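Local coordinates for protein synthesis inhibitor I (Hordeum vulgare, PDB 4FBC) that is a ribosome-inactivating protein, a barley inhibitor of protein synthesis, here holding adenosine monophosphate in its pocket, at residues P13-T18 with R63-V68; P50-V55 with L255-F260. The protein carries 3 engineered substitutions. All blocks are in the same frame, centred on the assembly; numbering follows the deposited sequence.

Interaction 1 of 2, residues P13-T18 with R63-V68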
ATOM      1  N   PRO A  13      16.588  -0.327   0.144  1.00 21.90           N
ATOM      2  CA  PRO A  13      15.366   0.398  -0.223  1.00 21.04           C
ATOM      3  C   PRO A  13      15.661   1.645  -1.051  1.00 20.35           C
ATOM      4  O   PRO A  13      16.681   2.299  -0.827  1.00 20.31           O
ATOM      5  CB  PRO A  13      14.784   0.802   1.138  1.00 21.69           C
ATOM      6  CG  PRO A  13      15.983   0.876   2.049  1.00 24.09           C
ATOM      7  CD  PRO A  13      16.877  -0.238   1.588  1.00 23.19           C
ATOM      8  N   LEU A  14      14.783   1.965  -1.997  1.00 21.08           N
ATOM      9  CA  LEU A  14      14.919   3.190  -2.783  1.00 21.26           C
ATOM     10  C   LEU A  14      14.719   4.435  -1.912  1.00 23.91           C
ATOM     11  O   LEU A  14      15.286   5.497  -2.191  1.00 23.08           O
ATOM     12  CB  LEU A  14      13.929   3.183  -3.951  1.00 25.55           C
ATOM     13  CG  LEU A  14      14.270   2.142  -5.018  1.00 25.47           C
ATOM     14  CD1 LEU A  14      13.081   1.871  -5.921  1.00 20.16           C
ATOM     15  CD2 LEU A  14      15.466   2.616  -5.837  1.00 27.58           C
ATOM     16  N   PHE A  15      13.907   4.286  -0.868  1.00 21.63           N
ATOM     17  CA  PHE A  15      13.709   5.313   0.148  1.00 20.78           C
ATOM     18  C   PHE A  15      13.106   4.686   1.395  1.00 20.64           C
ATOM     19  O   PHE A  15      12.638   3.541   1.370  1.00 19.12           O
ATOM     20  CB  PHE A  15      12.808   6.452  -0.364  1.00 23.08           C
ATOM     21  CG  PHE A  15      11.402   6.023  -0.690  1.00 18.58           C
ATOM     22  CD1 PHE A  15      11.101   5.496  -1.935  1.00 19.81           C
ATOM     23  CD2 PHE A  15      10.383   6.153   0.246  1.00 18.24           C
ATOM     24  CE1 PHE A  15       9.818   5.090  -2.247  1.00 19.20           C
ATOM     25  CE2 PHE A  15       9.079   5.756  -0.059  1.00 19.39           C
ATOM     26  CZ  PHE A  15       8.797   5.227  -1.304  1.00 17.62           C
ATOM     27  N   THR A  16      13.125   5.439   2.488  1.00 20.95           N
ATOM     28  CA  THR A  16      12.467   5.007   3.709  1.00 19.27           C
ATOM     29  C   THR A  16      11.496   6.090   4.164  1.00 19.69           C
ATOM     30  O   THR A  16      11.861   7.267   4.243  1.00 23.10           O
ATOM     31  CB  THR A  16      13.472   4.691   4.830  1.00 21.66           C
ATOM     32  OG1 THR A  16      14.287   3.576   4.435  1.00 24.79           O
ATOM     33  CG2 THR A  16      12.741   4.335   6.119  1.00 20.75           C
ATOM     34  N   ALA A  17      10.255   5.697   4.432  1.00 19.81           N
ATOM     35  CA  ALA A  17       9.273   6.607   5.018  1.00 19.91           C
ATOM     36  C   ALA A  17       9.071   6.218   6.471  1.00 22.18           C
ATOM     37  O   ALA A  17       8.919   5.040   6.787  1.00 19.69           O
ATOM     38  CB  ALA A  17       7.942   6.544   4.255  1.00 16.55           C
ATOM     39  N   THR A  18       9.053   7.202   7.366  1.00 19.95           N
ATOM     40  CA  THR A  18       8.965   6.910   8.788  1.00 19.19           C
ATOM     41  C   THR A  18       7.758   7.610   9.397  1.00 18.06           C
ATOM     42  O   THR A  18       7.470   8.767   9.069  1.00 21.48           O
ATOM     43  CB  THR A  18      10.262   7.333   9.524  1.00 25.63           C
ATOM     44  OG1 THR A  18      11.364   6.557   9.033  1.00 23.04           O
ATOM     45  CG2 THR A  18      10.139   7.113  11.023  1.00 21.52           C
ATOM     46  N   ARG A  63      12.805  -3.782  -6.944  1.00 20.96           N
ATOM     47  CA  ARG A  63      12.604  -2.397  -6.510  1.00 19.45           C
ATOM     48  C   ARG A  63      11.752  -2.373  -5.242  1.00 17.04           C
ATOM     49  O   ARG A  63      10.587  -2.775  -5.267  1.00 17.76           O
ATOM     50  CB  ARG A  63      11.946  -1.576  -7.631  1.00 17.59           C
ATOM     51  CG  ARG A  63      12.797  -1.426  -8.881  1.00 21.70           C
ATOM     52  CD  ARG A  63      12.135  -0.532  -9.921  1.00 22.11           C
ATOM     53  NE  ARG A  63      11.978   0.835  -9.418  1.00 20.19           N
ATOM     54  CZ  ARG A  63      10.817   1.355  -9.041  1.00 21.62           C
ATOM     55  NH1 ARG A  63       9.706   0.632  -9.140  1.00 17.33           N
ATOM     56  NH2 ARG A  63      10.764   2.601  -8.579  1.00 19.37           N
ATOM     57  N   TRP A  64      12.347  -1.913  -4.140  1.00 17.31           N
ATOM     58  CA  TRP A  64      11.718  -1.964  -2.814  1.00 15.72           C
ATOM     59  C   TRP A  64      11.833  -0.632  -2.087  1.00 17.87           C
ATOM     60  O   TRP A  64      12.734   0.153  -2.373  1.00 19.33           O
ATOM     61  CB  TRP A  64      12.405  -3.038  -1.959  1.00 18.80           C
ATOM     62  CG  TRP A  64      12.232  -4.425  -2.520  1.00 16.72           C
ATOM     63  CD1 TRP A  64      12.972  -5.009  -3.507  1.00 21.62           C
ATOM     64  CD2 TRP A  64      11.242  -5.388  -2.133  1.00 18.02           C
ATOM     65  NE1 TRP A  64      12.502  -6.279  -3.758  1.00 18.95           N
ATOM     66  CE2 TRP A  64      11.446  -6.537  -2.921  1.00 18.85           C
ATOM     67  CE3 TRP A  64      10.217  -5.392  -1.189  1.00 16.66           C
ATOM     68  CZ2 TRP A  64      10.646  -7.675  -2.801  1.00 18.71           C
ATOM     69  CZ3 TRP A  64       9.422  -6.524  -1.068  1.00 17.94           C
ATOM     70  CH2 TRP A  64       9.646  -7.651  -1.869  1.00 21.18           C
ATOM     71  N   PHE A  65      10.901  -0.365  -1.169  1.00 18.85           N
ATOM     72  CA  PHE A  65      11.091   0.709  -0.193  1.00 18.01           C
ATOM     73  C   PHE A  65      10.798   0.190   1.205  1.00 19.15           C
ATOM     74  O   PHE A  65      10.217  -0.887   1.357  1.00 19.25           O
ATOM     75  CB  PHE A  65      10.279   1.982  -0.531  1.00 17.30           C
ATOM     76  CG  PHE A  65       8.781   1.847  -0.374  1.00 18.87           C
ATOM     77  CD1 PHE A  65       8.018   1.261  -1.380  1.00 17.51           C
ATOM     78  CD2 PHE A  65       8.129   2.376   0.736  1.00 17.83           C
ATOM     79  CE1 PHE A  65       6.630   1.155  -1.266  1.00 15.33           C
ATOM     80  CE2 PHE A  65       6.734   2.278   0.864  1.00 17.47           C
ATOM     81  CZ  PHE A  65       5.986   1.666  -0.141  1.00 14.16           C
ATOM     82  N   HIS A  66      11.240   0.929   2.217  1.00 16.65           N
ATOM     83  CA  HIS A  66      10.934   0.603   3.604  1.00 18.27           C
ATOM     84  C   HIS A  66       9.981   1.608   4.226  1.00 17.49           C
ATOM     85  O   HIS A  66      10.013   2.799   3.915  1.00 19.85           O
ATOM     86  CB  HIS A  66      12.206   0.544   4.452  1.00 20.46           C
ATOM     87  CG  HIS A  66      13.056  -0.655   4.175  1.00 18.87           C
ATOM     88  ND1 HIS A  66      14.239  -0.898   4.841  1.00 22.53           N
ATOM     89  CD2 HIS A  66      12.895  -1.676   3.300  1.00 19.17           C
ATOM     90  CE1 HIS A  66      14.771  -2.020   4.386  1.00 23.36           C
ATOM     91  NE2 HIS A  66      13.978  -2.510   3.449  1.00 20.21           N
ATOM     92  N   VAL A  67       9.118   1.100   5.095  1.00 18.37           N
ATOM     93  CA  VAL A  67       8.345   1.949   5.988  1.00 19.51           C
ATOM     94  C   VAL A  67       8.765   1.601   7.403  1.00 21.08           C
ATOM     95  O   VAL A  67       8.803   0.423   7.783  1.00 21.37           O
ATOM     96  CB  VAL A  67       6.836   1.754   5.796  1.00 17.49           C
ATOM     97  CG1 VAL A  67       6.055   2.363   6.968  1.00 18.82           C
ATOM     98  CG2 VAL A  67       6.398   2.382   4.480  1.00 16.99           C
ATOM     99  N   VAL A  68       9.111   2.619   8.180  1.00 18.21           N
ATOM    100  CA  VAL A  68       9.452   2.405   9.582  1.00 18.79           C
ATOM    101  C   VAL A  68       8.379   3.002  10.478  1.00 22.73           C
ATOM    102  O   VAL A  68       8.078   4.196  10.386  1.00 21.27           O
ATOM    103  CB  VAL A  68      10.818   3.009   9.924  1.00 21.99           C
ATOM    104  CG1 VAL A  68      11.079   2.904  11.414  1.00 26.16           C
ATOM    105  CG2 VAL A  68      11.909   2.287   9.142  1.00 19.87           C
TER
HETATM  106  O   HOH W   1      15.158   1.136   6.405  1.00 33.60           O
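P13 lays its ring over the imidazole of H66, the compact pyrrolidine turning its C-H groups onto that ring in a CH-pi contact, with P13 CG 3.8 Å from the H66 ring centroid. The rings of F15 and F65 have planes 9° apart but offset from each other, F15 CZ coming 3.5 Å from F65 CG. F65 CB sits over the F15 ring, 3.7 Å from its centroid. In each phenylalanine CG lies between the backbone N and the carbonyl carbon (chi1 64° in F15, 70° in F65), so the two CG atoms leave their backbones alike; the side chains run alongside each other. L14 CD1 meets the R63 guanidinium, 3.6 Å from R63 NH2. The backbones pair in parallel, strand 16-20 forming an edge of the mixed sheet beside 64-70. A17 bonds to residues on both sides of V67, through A17 N to H66 O (3.0 Å) and V68 N to A17 O (2.8 Å). W64 O accepts L14 N and F15 O accepts H66 N. T16 and V68 share the H66 side of the sheet, their CG2 methyls in contact. A water in the imidazole plane, 2.7 Å from H66 ND1, also reaches T16 OG1, while H66 NE2 bonds to V10 O. The C-terminal carboxylate of K282 forms a salt bridge to R63, and helix 25-39 packs against F15, A17 and F65.

Interaction 2 of 2, residues P50-V55 with L255-F260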
ATOM      1  N   PRO A  50      -0.534  10.659  -9.287  1.00 13.03           N
ATOM      2  CA  PRO A  50       0.668   9.931  -9.717  1.00 13.32           C
ATOM      3  C   PRO A  50       0.366   8.497 -10.191  1.00 11.33           C
ATOM      4  O   PRO A  50      -0.594   7.869  -9.730  1.00 13.46           O
ATOM      5  CB  PRO A  50       1.540   9.920  -8.457  1.00 13.55           C
ATOM      6  CG  PRO A  50       0.559   9.963  -7.315  1.00 11.83           C
ATOM      7  CD  PRO A  50      -0.594  10.827  -7.825  1.00 12.00           C
ATOM      8  N   VAL A  51       1.169   7.997 -11.128  1.00 11.06           N
ATOM      9  CA  VAL A  51       1.041   6.608 -11.591  1.00 13.23           C
ATOM     10  C   VAL A  51       2.369   5.942 -11.301  1.00 13.06           C
ATOM     11  O   VAL A  51       3.416   6.548 -11.493  1.00 15.01           O
ATOM     12  CB  VAL A  51       0.760   6.526 -13.109  1.00 11.72           C
ATOM     13  CG1 VAL A  51       0.567   5.065 -13.549  1.00 14.55           C
ATOM     14  CG2 VAL A  51      -0.472   7.358 -13.478  1.00 14.67           C
ATOM     15  N   LEU A  52       2.324   4.710 -10.808  1.00 13.91           N
ATOM     16  CA  LEU A  52       3.531   3.943 -10.566  1.00 13.05           C
ATOM     17  C   LEU A  52       4.175   3.633 -11.908  1.00 12.23           C
ATOM     18  O   LEU A  52       3.482   3.543 -12.927  1.00 14.01           O
ATOM     19  CB  LEU A  52       3.181   2.639  -9.850  1.00 13.96           C
ATOM     20  CG  LEU A  52       2.818   2.767  -8.371  1.00 13.26           C
ATOM     21  CD1 LEU A  52       1.951   1.595  -7.921  1.00 14.68           C
ATOM     22  CD2 LEU A  52       4.101   2.800  -7.575  1.00 14.64           C
ATOM     23  N   PRO A  53       5.503   3.479 -11.918  1.00 13.90           N
ATOM     24  CA  PRO A  53       6.117   2.907 -13.123  1.00 13.78           C
ATOM     25  C   PRO A  53       5.634   1.462 -13.302  1.00 13.71           C
ATOM     26  O   PRO A  53       5.203   0.835 -12.320  1.00 17.53           O
ATOM     27  CB  PRO A  53       7.612   2.929 -12.793  1.00 16.64           C
ATOM     28  CG  PRO A  53       7.674   2.821 -11.285  1.00 15.09           C
ATOM     29  CD  PRO A  53       6.425   3.531 -10.765  1.00 13.17           C
ATOM     30  N   PRO A  54       5.697   0.932 -14.542  1.00 14.73           N
ATOM     31  CA  PRO A  54       5.371  -0.484 -14.754  1.00 15.15           C
ATOM     32  C   PRO A  54       6.284  -1.389 -13.942  1.00 16.22           C
ATOM     33  O   PRO A  54       7.364  -0.966 -13.516  1.00 15.74           O
ATOM     34  CB  PRO A  54       5.673  -0.692 -16.249  1.00 16.16           C
ATOM     35  CG  PRO A  54       5.514   0.668 -16.861  1.00 16.35           C
ATOM     36  CD  PRO A  54       6.010   1.633 -15.797  1.00 13.95           C
ATOM     37  N   VAL A  55       5.844  -2.628 -13.730  1.00 14.99           N
ATOM     38  CA  VAL A  55       6.688  -3.669 -13.162  1.00 17.59           C
ATOM     39  C   VAL A  55       7.763  -4.046 -14.181  1.00 19.39           C
ATOM     40  O   VAL A  55       7.454  -4.230 -15.357  1.00 20.39           O
ATOM     41  CB  VAL A  55       5.838  -4.920 -12.823  1.00 21.12           C
ATOM     42  CG1 VAL A  55       6.731  -6.087 -12.396  1.00 19.99           C
ATOM     43  CG2 VAL A  55       4.800  -4.578 -11.744  1.00 18.56           C
ATOM     44  N   LEU A 255      -8.206   7.953  -6.089  1.00 13.17           N
ATOM     45  CA  LEU A 255      -6.912   7.296  -6.276  1.00 12.24           C
ATOM     46  C   LEU A 255      -5.777   8.097  -5.630  1.00 13.30           C
ATOM     47  O   LEU A 255      -5.560   9.261  -5.965  1.00 13.91           O
ATOM     48  CB  LEU A 255      -6.636   7.077  -7.776  1.00 12.17           C
ATOM     49  CG  LEU A 255      -7.452   5.944  -8.418  1.00 13.78           C
ATOM     50  CD1 LEU A 255      -7.566   6.141  -9.919  1.00 13.24           C
ATOM     51  CD2 LEU A 255      -6.843   4.587  -8.084  1.00 13.78           C
ATOM     52  N   GLY A 256      -5.067   7.470  -4.697  1.00 11.62           N
ATOM     53  CA  GLY A 256      -3.856   8.052  -4.125  1.00 11.23           C
ATOM     54  C   GLY A 256      -2.692   7.932  -5.100  1.00 12.00           C
ATOM     55  O   GLY A 256      -2.010   8.912  -5.390  1.00 13.40           O
ATOM     56  N   ILE A 257      -2.467   6.721  -5.610  1.00 10.72           N
ATOM     57  CA  ILE A 257      -1.484   6.496  -6.679  1.00 10.21           C
ATOM     58  C   ILE A 257      -1.978   5.317  -7.498  1.00 10.79           C
ATOM     59  O   ILE A 257      -2.487   4.359  -6.933  1.00 13.46           O
ATOM     60  CB  ILE A 257      -0.030   6.283  -6.126  1.00 13.36           C
ATOM     61  CG1 ILE A 257       0.973   6.100  -7.278  1.00 14.38           C
ATOM     62  CG2 ILE A 257       0.029   5.126  -5.104  1.00 13.90           C
ATOM     63  CD1 ILE A 257       2.456   6.199  -6.819  1.00 12.26           C
ATOM     64  N   LEU A 258      -1.883   5.416  -8.820  1.00 13.55           N
ATOM     65  CA  LEU A 258      -2.441   4.386  -9.702  1.00 13.19           C
ATOM     66  C   LEU A 258      -1.429   3.266  -9.914  1.00 12.98           C
ATOM     67  O   LEU A 258      -0.242   3.527 -10.038  1.00 12.58           O
ATOM     68  CB  LEU A 258      -2.813   4.977 -11.078  1.00 14.09           C
ATOM     69  CG  LEU A 258      -4.084   5.817 -11.249  1.00 13.72           C
ATOM     70  CD1 LEU A 258      -3.943   7.183 -10.566  1.00 12.52           C
ATOM     71  CD2 LEU A 258      -4.450   5.993 -12.717  1.00 15.35           C
ATOM     72  N   LEU A 259      -1.909   2.024  -9.953  1.00 12.39           N
ATOM     73  CA  LEU A 259      -1.103   0.911 -10.468  1.00 14.41           C
ATOM     74  C   LEU A 259      -0.945   1.111 -11.966  1.00 15.45           C
ATOM     75  O   LEU A 259      -1.892   1.492 -12.651  1.00 14.22           O
ATOM     76  CB  LEU A 259      -1.827  -0.413 -10.213  1.00 14.78           C
ATOM     77  CG  LEU A 259      -1.157  -1.696 -10.734  1.00 14.71           C
ATOM     78  CD1 LEU A 259       0.118  -1.954  -9.971  1.00 14.54           C
ATOM     79  CD2 LEU A 259      -2.134  -2.867 -10.575  1.00 15.94           C
ATOM     80  N   PHE A 260       0.248   0.873 -12.497  1.00 14.71           N
ATOM     81  CA  PHE A 260       0.377   0.950 -13.940  1.00 16.02           C
ATOM     82  C   PHE A 260      -0.405  -0.195 -14.592  1.00 14.54           C
ATOM     83  O   PHE A 260      -0.282  -1.353 -14.195  1.00 16.77           O
ATOM     84  CB  PHE A 260       1.833   0.913 -14.400  1.00 14.32           C
ATOM     85  CG  PHE A 260       1.967   1.014 -15.882  1.00 16.65           C
ATOM     86  CD1 PHE A 260       1.873   2.246 -16.513  1.00 14.96           C
ATOM     87  CD2 PHE A 260       2.127  -0.128 -16.654  1.00 17.56           C
ATOM     88  CE1 PHE A 260       1.963   2.345 -17.899  1.00 16.06           C
ATOM     89  CE2 PHE A 260       2.214  -0.033 -18.036  1.00 16.41           C
ATOM     90  CZ  PHE A 260       2.137   1.192 -18.654  1.00 16.12           C
TER
HETATM   91  O   HOH W   2       2.964  -0.430 -11.499  1.00 14.06           O
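A single beta bridge between V51 and L258 joins two otherwise irregular segments beside the adenosine monophosphate pocket of this ribosome-inactivating protein: the one leaving strand 49-50 and the one following helix 248-254. Their end-to-end directions differ by 27°, and L258 supplies both bonds in the pattern of a parallel bridge. L258 N donates to P50 O at 2.9 Å, and L258 O accepts L52 N at 2.9 Å in a nearly straight bond. P50 and P54, which have no N-H, can offer no further donor of this pattern, consistent with a single bridge. Where the two backbones part, a water takes over, donating to P53 O and accepting from F260 N.

Apolar side chains fill in around the backbone. I257 extends with CG1 anti to the backbone N (chi1 -178°), and its CG1 lies 3.4 Å from P50 O. The I257 and L52 side chains cross at about a right angle, with I257 CD1 3.8 Å from L52 CG. Branched aliphatic residues suit this buried place, where helix 25-39 adds L39 against both. On the pocket side, W214 NE1 bonds to I257 O, and the W214 side chain touches L52 and L259; the backbone of R179, another pocket residue, bonds to G256 and I257. Helix 269-278 packs against P54 and F260 through A272. V51 CG1 approaches the edge of the F260 ring, 4.3 Å from F260 CD1, whereas the flat ring offers P54 a broad face for a CH-pi contact, P54 CG standing over its centre, 3.5 Å from the F260 centroid.

From the N terminus, the chain lays down edge strand 16-20, runs through helix 25-39 and the two short strands 45-46 and 49-50, passes through 50-55, and returns at 63-68 to close interaction 1, a loop with 44 residues between its segments. Segment 50-55 lies within that loop, but its partner 255-260 comes 199 residues later, so the two closures cross and segment 63-68 falls inside the longer one. Interaction 1 builds the edge of the main sheet; interaction 2 ties the early connection to the chain between helices 248-254 and 269-278. Their centres are about 17 Å apart, yet they touch where R63 NH1 packs 3.7 Å from P53 CG.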